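Local coordinates for protein putative triphosphoribosyl-dephospho-coA synthase (Archaeoglobus fulgidus DSM 4304, PDB 3H9P) that is of unknown function but probably binds ATP and may synthesise triphosphoribosyl-dephospho-CoA, at residues 36-41 / 95-100; 88-93 / 130-135; 162-167 / 238-243; 180-185 / 227-232. All coordinates share one frame; numbering follows the deposited sequence.

Contact 1: residues 36-41 / 95-100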
loop_
_atom_site.group_PDB
_atom_site.type_symbol
_atom_site.label_atom_id
_atom_site.label_comp_id
_atom_site.label_asym_id
_atom_site.label_seq_id
_atom_site.Cartn_x
_atom_site.Cartn_y
_atom_site.Cartn_z
ATOM N N ILE A 36 10.967 -10.995 -18.083
ATOM C CA ILE A 36 9.724 -10.424 -17.537
ATOM C C ILE A 36 9.808 -8.898 -17.300
ATOM O O ILE A 36 9.039 -8.143 -17.891
ATOM C CB ILE A 36 9.187 -11.157 -16.273
ATOM C CG1 ILE A 36 9.005 -12.670 -16.509
ATOM C CG2 ILE A 36 7.855 -10.481 -15.737
ATOM C CD1 ILE A 36 8.194 -13.047 -17.683
ATOM N N GLY A 37 10.724 -8.486 -16.417
ATOM C CA GLY A 37 10.930 -7.098 -16.027
ATOM C C GLY A 37 11.106 -6.165 -17.209
ATOM O O GLY A 37 10.342 -5.204 -17.383
ATOM N N GLU A 38 12.138 -6.437 -18.003
ATOM C CA GLU A 38 12.415 -5.688 -19.221
ATOM C C GLU A 38 11.187 -5.607 -20.100
ATOM O O GLU A 38 10.903 -4.555 -20.666
ATOM C CB GLU A 38 13.533 -6.360 -20.030
ATOM C CG GLU A 38 14.889 -5.804 -19.781
ATOM C CD GLU A 38 14.856 -4.292 -19.589
ATOM O OE1 GLU A 38 14.559 -3.571 -20.579
ATOM O OE2 GLU A 38 15.108 -3.846 -18.439
ATOM N N GLY A 39 10.488 -6.728 -20.213
ATOM C CA GLY A 39 9.269 -6.821 -21.002
ATOM C C GLY A 39 8.185 -5.844 -20.590
ATOM O O GLY A 39 7.602 -5.139 -21.441
ATOM N N VAL A 40 7.925 -5.789 -19.280
ATOM C CA VAL A 40 6.892 -4.897 -18.742
ATOM C C VAL A 40 7.333 -3.485 -19.023
ATOM O O VAL A 40 6.563 -2.712 -19.552
ATOM C CB VAL A 40 6.674 -5.099 -17.216
ATOM C CG1 VAL A 40 5.640 -4.096 -16.628
ATOM C CG2 VAL A 40 6.293 -6.539 -16.913
ATOM N N LEU A 41 8.602 -3.192 -18.765
ATOM C CA LEU A 41 9.149 -1.855 -18.976
ATOM C C LEU A 41 9.115 -1.358 -20.434
ATOM O O LEU A 41 8.770 -0.203 -20.699
ATOM C CB LEU A 41 10.560 -1.748 -18.366
ATOM C CG LEU A 41 11.323 -0.429 -18.540
ATOM C CD1 LEU A 41 10.676 0.693 -17.760
ATOM C CD2 LEU A 41 12.806 -0.552 -18.141
ATOM N N SER A 95 12.314 -6.993 -10.664
ATOM C CA SER A 95 11.625 -6.109 -9.728
ATOM C C SER A 95 11.899 -4.642 -9.970
ATOM O O SER A 95 10.978 -3.836 -9.969
ATOM C CB SER A 95 12.061 -6.466 -8.319
ATOM O OG SER A 95 11.392 -7.639 -7.956
ATOM N N LEU A 96 13.174 -4.328 -10.189
ATOM C CA LEU A 96 13.643 -2.970 -10.430
ATOM C C LEU A 96 13.068 -2.406 -11.748
ATOM O O LEU A 96 12.586 -1.274 -11.785
ATOM C CB LEU A 96 15.198 -2.936 -10.434
ATOM C CG LEU A 96 15.909 -3.126 -9.085
ATOM C CD1 LEU A 96 17.461 -3.127 -9.187
ATOM C CD2 LEU A 96 15.475 -2.055 -8.081
ATOM N N SER A 97 13.131 -3.199 -12.820
ATOM C CA SER A 97 12.466 -2.852 -14.068
ATOM C C SER A 97 10.969 -2.657 -13.856
ATOM O O SER A 97 10.391 -1.682 -14.328
ATOM C CB SER A 97 12.656 -3.949 -15.095
ATOM O OG SER A 97 13.995 -3.982 -15.509
ATOM N N VAL A 98 10.341 -3.565 -13.128
ATOM C CA VAL A 98 8.926 -3.396 -12.938
ATOM C C VAL A 98 8.620 -2.091 -12.186
ATOM O O VAL A 98 7.703 -1.353 -12.578
ATOM C CB VAL A 98 8.292 -4.628 -12.285
ATOM C CG1 VAL A 98 6.867 -4.346 -11.817
ATOM C CG2 VAL A 98 8.286 -5.782 -13.286
ATOM N N LEU A 99 9.397 -1.813 -11.135
ATOM C CA LEU A 99 9.281 -0.585 -10.361
ATOM C C LEU A 99 9.490 0.694 -11.196
ATOM O O LEU A 99 8.692 1.634 -11.127
ATOM C CB LEU A 99 10.236 -0.636 -9.157
ATOM C CG LEU A 99 10.143 0.471 -8.104
ATOM C CD1 LEU A 99 8.686 0.731 -7.675
ATOM C CD2 LEU A 99 10.972 0.092 -6.887
ATOM N N GLU A 100 10.541 0.721 -12.006
ATOM C CA GLU A 100 10.714 1.787 -12.983
ATOM C C GLU A 100 9.543 1.906 -13.975
ATOM O O GLU A 100 9.130 3.004 -14.314
ATOM C CB GLU A 100 12.023 1.604 -13.735
ATOM C CG GLU A 100 12.289 2.721 -14.734
ATOM C CD GLU A 100 13.476 2.451 -15.607
ATOM O OE1 GLU A 100 14.302 1.583 -15.217
ATOM O OE2 GLU A 100 13.598 3.111 -16.674
#

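Contact 2: residues 88-93 / 130-135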
loop_
_atom_site.group_PDB
_atom_site.type_symbol
_atom_site.label_atom_id
_atom_site.label_comp_id
_atom_site.label_asym_id
_atom_site.label_seq_id
_atom_site.Cartn_x
_atom_site.Cartn_y
_atom_site.Cartn_z
ATOM N N ARG A 88 8.892 -17.097 -10.466
ATOM C CA ARG A 88 9.724 -17.555 -9.368
ATOM C C ARG A 88 11.207 -17.563 -9.778
ATOM O O ARG A 88 12.077 -17.458 -8.931
ATOM C CB ARG A 88 9.340 -18.976 -8.932
ATOM C CG ARG A 88 7.923 -19.213 -8.466
ATOM C CD ARG A 88 7.723 -20.736 -8.185
ATOM N NE ARG A 88 6.490 -20.989 -7.434
ATOM C CZ ARG A 88 5.453 -21.736 -7.833
ATOM N NH1 ARG A 88 5.483 -22.384 -8.998
ATOM N NH2 ARG A 88 4.379 -21.847 -7.037
ATOM N N ARG A 89 11.516 -17.721 -11.059
ATOM C CA ARG A 89 12.932 -17.765 -11.445
ATOM C C ARG A 89 13.446 -16.390 -11.872
ATOM O O ARG A 89 14.543 -16.291 -12.414
ATOM C CB ARG A 89 13.177 -18.774 -12.580
ATOM C CG ARG A 89 13.041 -20.236 -12.200
ATOM C CD ARG A 89 12.766 -21.098 -13.418
ATOM N NE ARG A 89 12.209 -22.378 -12.985
ATOM C CZ ARG A 89 12.933 -23.447 -12.640
ATOM N NH1 ARG A 89 14.267 -23.419 -12.719
ATOM N NH2 ARG A 89 12.323 -24.558 -12.227
ATOM N N THR A 90 12.652 -15.343 -11.674
ATOM C CA THR A 90 13.099 -13.983 -11.996
ATOM C C THR A 90 14.158 -13.611 -10.974
ATOM O O THR A 90 14.405 -14.380 -10.062
ATOM C CB THR A 90 11.957 -12.941 -11.893
ATOM O OG1 THR A 90 11.330 -13.055 -10.604
ATOM C CG2 THR A 90 10.933 -13.147 -13.017
ATOM N N ASP A 91 14.802 -12.459 -11.129
ATOM C CA ASP A 91 15.698 -11.950 -10.075
ATOM C C ASP A 91 15.331 -10.488 -9.723
ATOM O O ASP A 91 14.287 -9.980 -10.188
ATOM C CB ASP A 91 17.161 -12.122 -10.473
ATOM C CG ASP A 91 17.559 -11.218 -11.597
ATOM O OD1 ASP A 91 16.732 -10.376 -12.005
ATOM O OD2 ASP A 91 18.697 -11.351 -12.093
ATOM N N PHE A 92 16.166 -9.824 -8.924
ATOM C CA PHE A 92 15.833 -8.492 -8.374
ATOM C C PHE A 92 15.812 -7.432 -9.455
ATOM O O PHE A 92 15.083 -6.446 -9.357
ATOM C CB PHE A 92 16.758 -8.074 -7.208
ATOM C CG PHE A 92 18.160 -7.693 -7.639
ATOM C CD1 PHE A 92 19.188 -8.608 -7.560
ATOM C CD2 PHE A 92 18.444 -6.420 -8.112
ATOM C CE1 PHE A 92 20.500 -8.263 -7.947
ATOM C CE2 PHE A 92 19.727 -6.073 -8.499
ATOM C CZ PHE A 92 20.763 -6.996 -8.416
ATOM N N ARG A 93 16.579 -7.650 -10.515
ATOM C CA ARG A 93 16.551 -6.737 -11.639
ATOM C C ARG A 93 15.180 -6.700 -12.296
ATOM O O ARG A 93 14.769 -5.653 -12.799
ATOM C CB ARG A 93 17.611 -7.101 -12.646
ATOM C CG ARG A 93 19.008 -7.054 -12.074
ATOM C CD ARG A 93 19.999 -6.887 -13.171
ATOM N NE ARG A 93 21.269 -6.389 -12.650
ATOM C CZ ARG A 93 22.324 -6.115 -13.407
ATOM N NH1 ARG A 93 22.259 -6.305 -14.730
ATOM N NH2 ARG A 93 23.436 -5.657 -12.844
ATOM N N LYS A 130 18.014 -8.908 -2.615
ATOM C CA LYS A 130 17.828 -9.681 -3.840
ATOM C C LYS A 130 16.395 -10.202 -3.941
ATOM O O LYS A 130 16.127 -11.413 -4.004
ATOM C CB LYS A 130 18.878 -10.794 -3.918
ATOM C CG LYS A 130 20.299 -10.235 -3.969
ATOM C CD LYS A 130 21.325 -11.353 -4.138
ATOM C CE LYS A 130 22.713 -10.935 -3.707
ATOM N NZ LYS A 130 23.764 -11.980 -4.015
ATOM N N ILE A 131 15.462 -9.259 -3.932
ATOM C CA ILE A 131 14.056 -9.609 -3.911
ATOM C C ILE A 131 13.534 -9.666 -5.327
ATOM O O ILE A 131 13.361 -8.627 -6.005
ATOM C CB ILE A 131 13.206 -8.675 -3.016
ATOM C CG1 ILE A 131 13.820 -8.618 -1.606
ATOM C CG2 ILE A 131 11.770 -9.157 -2.992
ATOM C CD1 ILE A 131 13.011 -7.823 -0.528
ATOM N N ASN A 132 13.288 -10.891 -5.783
ATOM C CA ASN A 132 12.816 -11.066 -7.125
ATOM C C ASN A 132 11.340 -10.641 -7.264
ATOM O O ASN A 132 10.683 -10.253 -6.296
ATOM C CB ASN A 132 13.134 -12.466 -7.623
ATOM C CG ASN A 132 12.086 -13.493 -7.257
ATOM O OD1 ASN A 132 11.005 -13.190 -6.782
ATOM N ND2 ASN A 132 12.413 -14.742 -7.518
ATOM N N LEU A 133 10.811 -10.691 -8.466
ATOM C CA LEU A 133 9.520 -10.073 -8.691
ATOM C C LEU A 133 8.441 -10.886 -7.990
ATOM O O LEU A 133 7.429 -10.360 -7.552
ATOM C CB LEU A 133 9.245 -9.990 -10.177
ATOM C CG LEU A 133 7.901 -9.438 -10.640
ATOM C CD1 LEU A 133 7.717 -7.937 -10.165
ATOM C CD2 LEU A 133 7.898 -9.569 -12.159
ATOM N N TYR A 134 8.690 -12.188 -7.883
ATOM C CA TYR A 134 7.748 -13.104 -7.259
ATOM C C TYR A 134 7.677 -12.806 -5.776
ATOM O O TYR A 134 6.583 -12.607 -5.229
ATOM C CB TYR A 134 8.176 -14.538 -7.513
ATOM C CG TYR A 134 7.257 -15.559 -6.915
ATOM C CD1 TYR A 134 6.036 -15.837 -7.520
ATOM C CD2 TYR A 134 7.619 -16.279 -5.760
ATOM C CE1 TYR A 134 5.185 -16.790 -7.014
ATOM C CE2 TYR A 134 6.750 -17.255 -5.224
ATOM C CZ TYR A 134 5.536 -17.495 -5.878
ATOM O OH TYR A 134 4.635 -18.409 -5.427
ATOM N N GLU A 135 8.850 -12.758 -5.151
ATOM C CA GLU A 135 8.980 -12.517 -3.700
ATOM C C GLU A 135 8.416 -11.157 -3.331
ATOM O O GLU A 135 7.717 -11.014 -2.346
ATOM C CB GLU A 135 10.438 -12.659 -3.245
ATOM C CG GLU A 135 11.014 -14.026 -3.600
ATOM C CD GLU A 135 12.545 -14.109 -3.582
ATOM O OE1 GLU A 135 13.257 -13.155 -3.987
ATOM O OE2 GLU A 135 13.053 -15.170 -3.168
#

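Contact 3: residues 162-167 / 238-243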
loop_
_atom_site.group_PDB
_atom_site.type_symbol
_atom_site.label_atom_id
_atom_site.label_comp_id
_atom_site.label_asym_id
_atom_site.label_seq_id
_atom_site.Cartn_x
_atom_site.Cartn_y
_atom_site.Cartn_z
ATOM N N LYS A 162 -12.459 -19.290 -18.244
ATOM C CA LYS A 162 -13.555 -20.239 -18.206
ATOM C C LYS A 162 -14.925 -19.552 -18.385
ATOM O O LYS A 162 -15.799 -20.091 -19.052
ATOM C CB LYS A 162 -13.500 -21.024 -16.913
ATOM C CG LYS A 162 -12.241 -21.872 -16.741
ATOM C CD LYS A 162 -12.299 -22.645 -15.404
ATOM C CE LYS A 162 -11.305 -23.789 -15.379
ATOM N NZ LYS A 162 -10.895 -24.173 -13.985
ATOM N N PHE A 163 -15.102 -18.359 -17.824
ATOM C CA PHE A 163 -16.349 -17.628 -17.983
ATOM C C PHE A 163 -16.608 -17.355 -19.477
ATOM O O PHE A 163 -17.690 -17.664 -20.001
ATOM C CB PHE A 163 -16.257 -16.334 -17.185
ATOM C CG PHE A 163 -17.542 -15.521 -17.112
ATOM C CD1 PHE A 163 -18.401 -15.651 -16.025
ATOM C CD2 PHE A 163 -17.827 -14.562 -18.078
ATOM C CE1 PHE A 163 -19.564 -14.872 -15.921
ATOM C CE2 PHE A 163 -18.983 -13.782 -18.005
ATOM C CZ PHE A 163 -19.855 -13.924 -16.915
ATOM N N LEU A 164 -15.605 -16.787 -20.149
ATOM C CA LEU A 164 -15.650 -16.468 -21.587
ATOM C C LEU A 164 -15.903 -17.689 -22.431
ATOM O O LEU A 164 -16.781 -17.677 -23.309
ATOM C CB LEU A 164 -14.345 -15.813 -22.054
ATOM C CG LEU A 164 -14.041 -14.386 -21.569
ATOM C CD1 LEU A 164 -12.559 -14.010 -21.836
ATOM C CD2 LEU A 164 -15.049 -13.297 -22.124
ATOM N N LEU A 165 -15.123 -18.739 -22.168
ATOM C CA LEU A 165 -15.267 -19.983 -22.890
ATOM C C LEU A 165 -16.682 -20.545 -22.798
ATOM O O LEU A 165 -17.167 -21.066 -23.786
ATOM C CB LEU A 165 -14.243 -21.028 -22.439
ATOM C CG LEU A 165 -12.748 -20.765 -22.685
ATOM C CD1 LEU A 165 -12.018 -22.042 -22.309
ATOM C CD2 LEU A 165 -12.449 -20.350 -24.141
ATOM N N SER A 166 -17.358 -20.440 -21.649
ATOM C CA SER A 166 -18.741 -20.963 -21.596
ATOM C C SER A 166 -19.695 -20.099 -22.386
ATOM O O SER A 166 -20.787 -20.528 -22.731
ATOM C CB SER A 166 -19.256 -21.208 -20.173
ATOM O OG SER A 166 -19.224 -20.037 -19.405
ATOM N N PHE A 167 -19.245 -18.902 -22.733
ATOM C CA PHE A 167 -20.086 -17.948 -23.435
ATOM C C PHE A 167 -20.070 -18.123 -24.939
ATOM O O PHE A 167 -21.120 -18.317 -25.544
ATOM C CB PHE A 167 -19.661 -16.528 -23.103
ATOM C CG PHE A 167 -20.726 -15.717 -22.482
ATOM C CD1 PHE A 167 -20.723 -15.498 -21.110
ATOM C CD2 PHE A 167 -21.742 -15.180 -23.255
ATOM C CE1 PHE A 167 -21.720 -14.761 -20.521
ATOM C CE2 PHE A 167 -22.754 -14.439 -22.668
ATOM C CZ PHE A 167 -22.737 -14.231 -21.302
ATOM N N SER A 238 -6.291 -10.135 -19.287
ATOM C CA SER A 238 -5.472 -11.322 -19.088
ATOM C C SER A 238 -6.335 -12.595 -19.281
ATOM O O SER A 238 -5.838 -13.607 -19.786
ATOM C CB SER A 238 -4.785 -11.292 -17.726
ATOM O OG SER A 238 -5.727 -11.297 -16.684
ATOM N N SER A 239 -7.614 -12.522 -18.862
ATOM C CA SER A 239 -8.589 -13.594 -19.082
ATOM C C SER A 239 -8.831 -13.880 -20.582
ATOM O O SER A 239 -8.970 -15.037 -20.951
ATOM C CB SER A 239 -9.946 -13.250 -18.437
ATOM O OG SER A 239 -9.868 -13.284 -17.046
ATOM N N ILE A 240 -8.939 -12.816 -21.398
ATOM C CA ILE A 240 -9.080 -12.936 -22.839
ATOM C C ILE A 240 -7.877 -13.671 -23.407
ATOM O O ILE A 240 -8.026 -14.590 -24.185
ATOM C CB ILE A 240 -9.230 -11.544 -23.555
ATOM C CG1 ILE A 240 -10.569 -10.870 -23.218
ATOM C CG2 ILE A 240 -9.160 -11.706 -25.094
ATOM C CD1 ILE A 240 -10.667 -9.394 -23.642
ATOM N N PHE A 241 -6.680 -13.265 -22.991
ATOM C CA PHE A 241 -5.477 -13.918 -23.438
ATOM C C PHE A 241 -5.506 -15.416 -23.140
ATOM O O PHE A 241 -5.239 -16.217 -24.009
ATOM C CB PHE A 241 -4.173 -13.285 -22.922
ATOM C CG PHE A 241 -2.926 -13.991 -23.483
ATOM C CD1 PHE A 241 -2.495 -13.747 -24.780
ATOM C CD2 PHE A 241 -2.283 -14.987 -22.758
ATOM C CE1 PHE A 241 -1.401 -14.442 -25.342
ATOM C CE2 PHE A 241 -1.184 -15.691 -23.299
ATOM C CZ PHE A 241 -0.750 -15.421 -24.601
ATOM N N LEU A 242 -5.801 -15.793 -21.908
ATOM C CA LEU A 242 -5.920 -17.234 -21.614
ATOM C C LEU A 242 -6.997 -17.941 -22.432
ATOM O O LEU A 242 -6.756 -19.033 -22.961
ATOM C CB LEU A 242 -6.101 -17.496 -20.116
ATOM C CG LEU A 242 -4.886 -17.033 -19.303
ATOM C CD1 LEU A 242 -5.091 -17.127 -17.776
ATOM C CD2 LEU A 242 -3.630 -17.815 -19.748
ATOM N N ALA A 243 -8.163 -17.315 -22.589
ATOM C CA ALA A 243 -9.247 -17.974 -23.332
ATOM C C ALA A 243 -8.858 -18.216 -24.802
ATOM O O ALA A 243 -9.223 -19.265 -25.405
ATOM C CB ALA A 243 -10.562 -17.176 -23.217
#

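Contact 4: residues 180-185 / 227-232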
loop_
_atom_site.group_PDB
_atom_site.type_symbol
_atom_site.label_atom_id
_atom_site.label_comp_id
_atom_site.label_asym_id
_atom_site.label_seq_id
_atom_site.Cartn_x
_atom_site.Cartn_y
_atom_site.Cartn_z
ATOM N N HIS A 180 -19.059 -9.110 -14.362
ATOM C CA HIS A 180 -18.759 -10.176 -13.434
ATOM C C HIS A 180 -17.562 -9.846 -12.539
ATOM O O HIS A 180 -17.651 -9.983 -11.315
ATOM C CB HIS A 180 -18.449 -11.425 -14.212
ATOM C CG HIS A 180 -18.164 -12.612 -13.359
ATOM N ND1 HIS A 180 -19.156 -13.283 -12.668
ATOM C CD2 HIS A 180 -17.008 -13.280 -13.116
ATOM C CE1 HIS A 180 -18.624 -14.316 -12.035
ATOM N NE2 HIS A 180 -17.324 -14.334 -12.286
ATOM N N LEU A 181 -16.424 -9.467 -13.142
ATOM C CA LEU A 181 -15.242 -9.176 -12.322
ATOM C C LEU A 181 -15.501 -7.907 -11.488
ATOM O O LEU A 181 -15.157 -7.849 -10.302
ATOM C CB LEU A 181 -13.970 -9.073 -13.169
ATOM C CG LEU A 181 -13.569 -10.331 -13.969
ATOM C CD1 LEU A 181 -12.398 -10.112 -14.976
ATOM C CD2 LEU A 181 -13.245 -11.446 -13.034
ATOM N N LEU A 182 -16.154 -6.918 -12.094
ATOM C CA LEU A 182 -16.525 -5.709 -11.375
ATOM C C LEU A 182 -17.372 -6.006 -10.110
ATOM O O LEU A 182 -17.148 -5.401 -9.043
ATOM C CB LEU A 182 -17.236 -4.719 -12.317
ATOM C CG LEU A 182 -17.293 -3.234 -11.909
ATOM C CD1 LEU A 182 -15.879 -2.576 -11.832
ATOM C CD2 LEU A 182 -18.208 -2.466 -12.841
ATOM N N SER A 183 -18.314 -6.943 -10.186
ATOM C CA SER A 183 -19.093 -7.263 -8.961
ATOM C C SER A 183 -18.413 -8.165 -7.926
ATOM O O SER A 183 -18.984 -8.433 -6.867
ATOM C CB SER A 183 -20.548 -7.732 -9.224
ATOM O OG SER A 183 -20.839 -7.957 -10.577
ATOM N N LYS A 184 -17.206 -8.615 -8.198
ATOM C CA LYS A 184 -16.628 -9.658 -7.377
ATOM C C LYS A 184 -15.414 -9.126 -6.625
ATOM O O LYS A 184 -15.140 -9.518 -5.499
ATOM C CB LYS A 184 -16.250 -10.837 -8.282
ATOM C CG LYS A 184 -15.968 -12.125 -7.598
ATOM C CD LYS A 184 -15.577 -13.155 -8.640
ATOM C CE LYS A 184 -15.425 -14.525 -8.052
ATOM N NZ LYS A 184 -16.683 -15.260 -8.279
ATOM N N PHE A 185 -14.676 -8.224 -7.251
ATOM C CA PHE A 185 -13.419 -7.801 -6.662
ATOM C C PHE A 185 -13.450 -6.298 -6.612
ATOM O O PHE A 185 -13.634 -5.663 -7.649
ATOM C CB PHE A 185 -12.233 -8.294 -7.488
ATOM C CG PHE A 185 -12.151 -9.791 -7.602
ATOM C CD1 PHE A 185 -11.781 -10.572 -6.501
ATOM C CD2 PHE A 185 -12.427 -10.406 -8.807
ATOM C CE1 PHE A 185 -11.687 -11.935 -6.613
ATOM C CE2 PHE A 185 -12.353 -11.786 -8.934
ATOM C CZ PHE A 185 -11.997 -12.559 -7.842
ATOM N N ALA A 227 -13.641 7.785 -10.679
ATOM C CA ALA A 227 -13.305 6.439 -10.218
ATOM C C ALA A 227 -13.184 5.480 -11.392
ATOM O O ALA A 227 -14.196 5.080 -11.941
ATOM C CB ALA A 227 -14.385 5.946 -9.261
ATOM N N ASN A 228 -11.978 5.101 -11.782
ATOM C CA ASN A 228 -11.821 4.181 -12.902
ATOM C C ASN A 228 -11.357 2.823 -12.421
ATOM O O ASN A 228 -10.300 2.726 -11.842
ATOM C CB ASN A 228 -10.813 4.717 -13.920
ATOM C CG ASN A 228 -10.352 3.631 -14.921
ATOM O OD1 ASN A 228 -11.172 2.982 -15.579
ATOM N ND2 ASN A 228 -9.046 3.426 -15.012
ATOM N N PRO A 229 -12.139 1.768 -12.660
ATOM C CA PRO A 229 -11.755 0.423 -12.207
ATOM C C PRO A 229 -10.746 -0.250 -13.124
ATOM O O PRO A 229 -11.041 -1.301 -13.703
ATOM C CB PRO A 229 -13.059 -0.364 -12.257
ATOM C CG PRO A 229 -14.099 0.540 -12.814
ATOM C CD PRO A 229 -13.450 1.772 -13.331
ATOM N N GLY A 230 -9.556 0.340 -13.227
ATOM C CA GLY A 230 -8.510 -0.133 -14.133
ATOM C C GLY A 230 -8.094 -1.588 -13.988
ATOM O O GLY A 230 -7.799 -2.257 -14.974
ATOM N N THR A 231 -8.080 -2.092 -12.762
ATOM C CA THR A 231 -7.588 -3.432 -12.493
ATOM C C THR A 231 -8.555 -4.462 -13.031
ATOM O O THR A 231 -8.144 -5.539 -13.472
ATOM C CB THR A 231 -7.428 -3.661 -10.994
ATOM O OG1 THR A 231 -6.780 -2.523 -10.409
ATOM C CG2 THR A 231 -6.624 -4.921 -10.695
ATOM N N ILE A 232 -9.848 -4.137 -12.996
ATOM C CA ILE A 232 -10.869 -5.026 -13.480
ATOM C C ILE A 232 -10.721 -5.213 -14.989
ATOM O O ILE A 232 -10.737 -6.345 -15.495
ATOM C CB ILE A 232 -12.281 -4.537 -13.068
ATOM C CG1 ILE A 232 -12.365 -4.343 -11.556
ATOM C CG2 ILE A 232 -13.369 -5.495 -13.589
ATOM C CD1 ILE A 232 -11.977 -5.625 -10.726
#

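Contact 1: residues 36-41 / 95-100
Gly37 and Ser97 bring two nearly parallel helices together: their CA atoms lie 4.9 Å apart, the short axes of 36-41 and 95-100 approach to 7.5 Å, and their directions differ by only 12°. Because Gly37 carries no side chain, Ser97 CB can rest against its backbone, 3.4 Å from Gly37 C; this is a close helix pair packed backbone to side chain at a glycine, where a CB on Gly37 would crowd Ser97 CB. On one flank of this tight point Val98 CG2 touches Val40 CG2 at 4.2 Å and also packs on Gly37 CA. The other flank is polar. Ser97 OG donates its single proton to Glu38 OE2 over 3.1 Å, reaching that oxygen on its anti side and 35° out of the carboxylate plane, with Arg93 O a weak, competing acceptor. An alanine in place of Glu38 would probably cost Ser97 OG its carboxylate acceptor, leaving the hydroxyl to turn to Arg93 O, and remove the weak long ion pair with Arg42. The contact is looser further along, where Leu41, its CG anti to the backbone N (chi1 177°), spreads both methyls against the carboxylate of solvent-exposed Glu100, with CD2 to OE1 at 3.9 Å. Helix 58-68 covers the valine side through Val65 on Val40 and Leu62 on Val98, Leu133 of helix 133-138 adds to Val98, and Asp94 OD1 accepts from Gly37 N.

Contact 2: residues 88-93 / 130-135
Arg88 lays its CG over the centre of one face of the Tyr134 ring, 3.7 Å above the plane and only 2° off the normal, a CH-pi contact. The two side chains run side by side in the same direction, which brings Arg88 NE to 3.8 Å from Tyr134 OH, yet the guanidinium is not stacked: its plane stands 61° from the ring. Phe92 has Arg93 CG from its own segment over one face, near the rim, while Lys130 CG approaches CD1 obliquely at 4.1 Å. An alanine at Tyr134 would probably leave the aliphatic part of Arg88 without the surface it lies on, and Val151 O without its hydroxyl partner. Between the two rings, Leu133 N donates to Thr90 OG1 (3.2 Å), whose stronger partner is Leu87 O, and Asn132 ND2 gives a weak bond to Thr90 O. Asn132 CG sits between its backbone N and carbonyl carbon (chi1 86°), and OD1 accepts from Glu135 N over 2.7 Å. Glu135 OE1 returns the bond to Asn132 N at 2.9 Å, completing a capping box. Lys129 of the second subunit makes a salt bridge with Glu135 OE1. The chemistry is thus that of two interhelical turns, each leading into a new helix, joined by a few polar bonds at the centre and aliphatic-aromatic packing at the ends, with one carboxylate serving both a helix cap and the dimer.

Contact 3: residues 162-167 / 238-243
Ser239 OG, on the face of helix 230-246 that meets Leu164, lies within hydrogen-bonding reach of two backbone carbonyls that compete for its one proton: Ser157 O of the facing helix 155-167, the stronger partner, and Leu235 O one turn back in its own helix. The bond to Ser157 links the two helices beside the apolar contact, where no hydrogen bond passes between 162-167 and 238-243. Leu164 supplies most of that contact through one methyl. Its CG lies beside the backbone N and anti to the carbonyl carbon (chi1 -70°), and CD1 settles against the helix surface bounded by Ser239, Ile240 and Ala243. The evidence is three similar distances from Leu164 CD1: 3.8 Å to Ser239 O, 3.8 Å to Ile240 CA and 4.0 Å to Ala243 CB. Leu165 comes to the same alanine from further along its helix, its CD2 lying 3.8 Å from Ala243 CB and 3.6 Å from Ala243 O. The short axes stay 9.0 Å apart, since leucine methyls and not backbones fill the space between them. Leu177 of helix 171-182 touches both Leu164 and Ser239. The signed crossing angle is -57°; Ser239 and Ala243 are four residues apart on one helix, and Ala161 and Leu165, four apart on the other, both touch Ala243. This is consistent with ridges-into-grooves packing, here joining two helices of an all-helical fold.

Contact 4: residues 180-185 / 227-232
Ile232 buries the most surface here and does so by dividing its branches between three partners on segment 180-185. CG2, anti to its own backbone N, presses on the helix backbone 3.5 Å from Leu182 N and also meets Leu181 CB at 3.7 Å. CG1 lies beside the backbone N, and chi2 of -56° then turns CD1 to 3.5 Å from Phe185 O, with Phe185 CB somewhat further off. Leu182 comes second in buried area. Its CG is anti to the backbone N (chi1 -160°), and CD1 touches both Ile232 CG1 (3.9 Å) and the ring of Pro229, whose CB is 3.6 Å away. Leu181, the third, adds its CB, while its carbonyl accepts from both Lys184 N and Phe185 N as helix 171-182 gives way to a turn. Pro229 is the centre of an inverse gamma turn and directly precedes helix 230-246, so the end of one helix packs on the start of another. Asp187 accepts from Ile232 N and is hydrogen-bonded to Thr231 OG1. Ile202 and Ala206 of helix 196-208 pack on Leu182, and Ile156 of helix 155-167 touches Leu181 and Phe185.

Overall arrangement
The four contacts form two pairs. Contacts 1 and 2, partly buried, share helix 92-105 and touch each other through Ser95 OG, which probably hydrogen-bonds to Ile131 O. Contacts 3 and 4 are buried, share helix 230-246, and meet where Phe163 packs on His180; contact 4 is nested within the loop that contact 3 closes. Contact 1 lies about 26 Å from contact 3, centre to centre, on the opposite side of the chain's centre. Chemistry follows place: contacts 3 and 4 are apolar, without a hydrogen bond across, whereas contacts 1 and 2 mix packing with polar bonds. Contact 2 alone is reached by the second subunit.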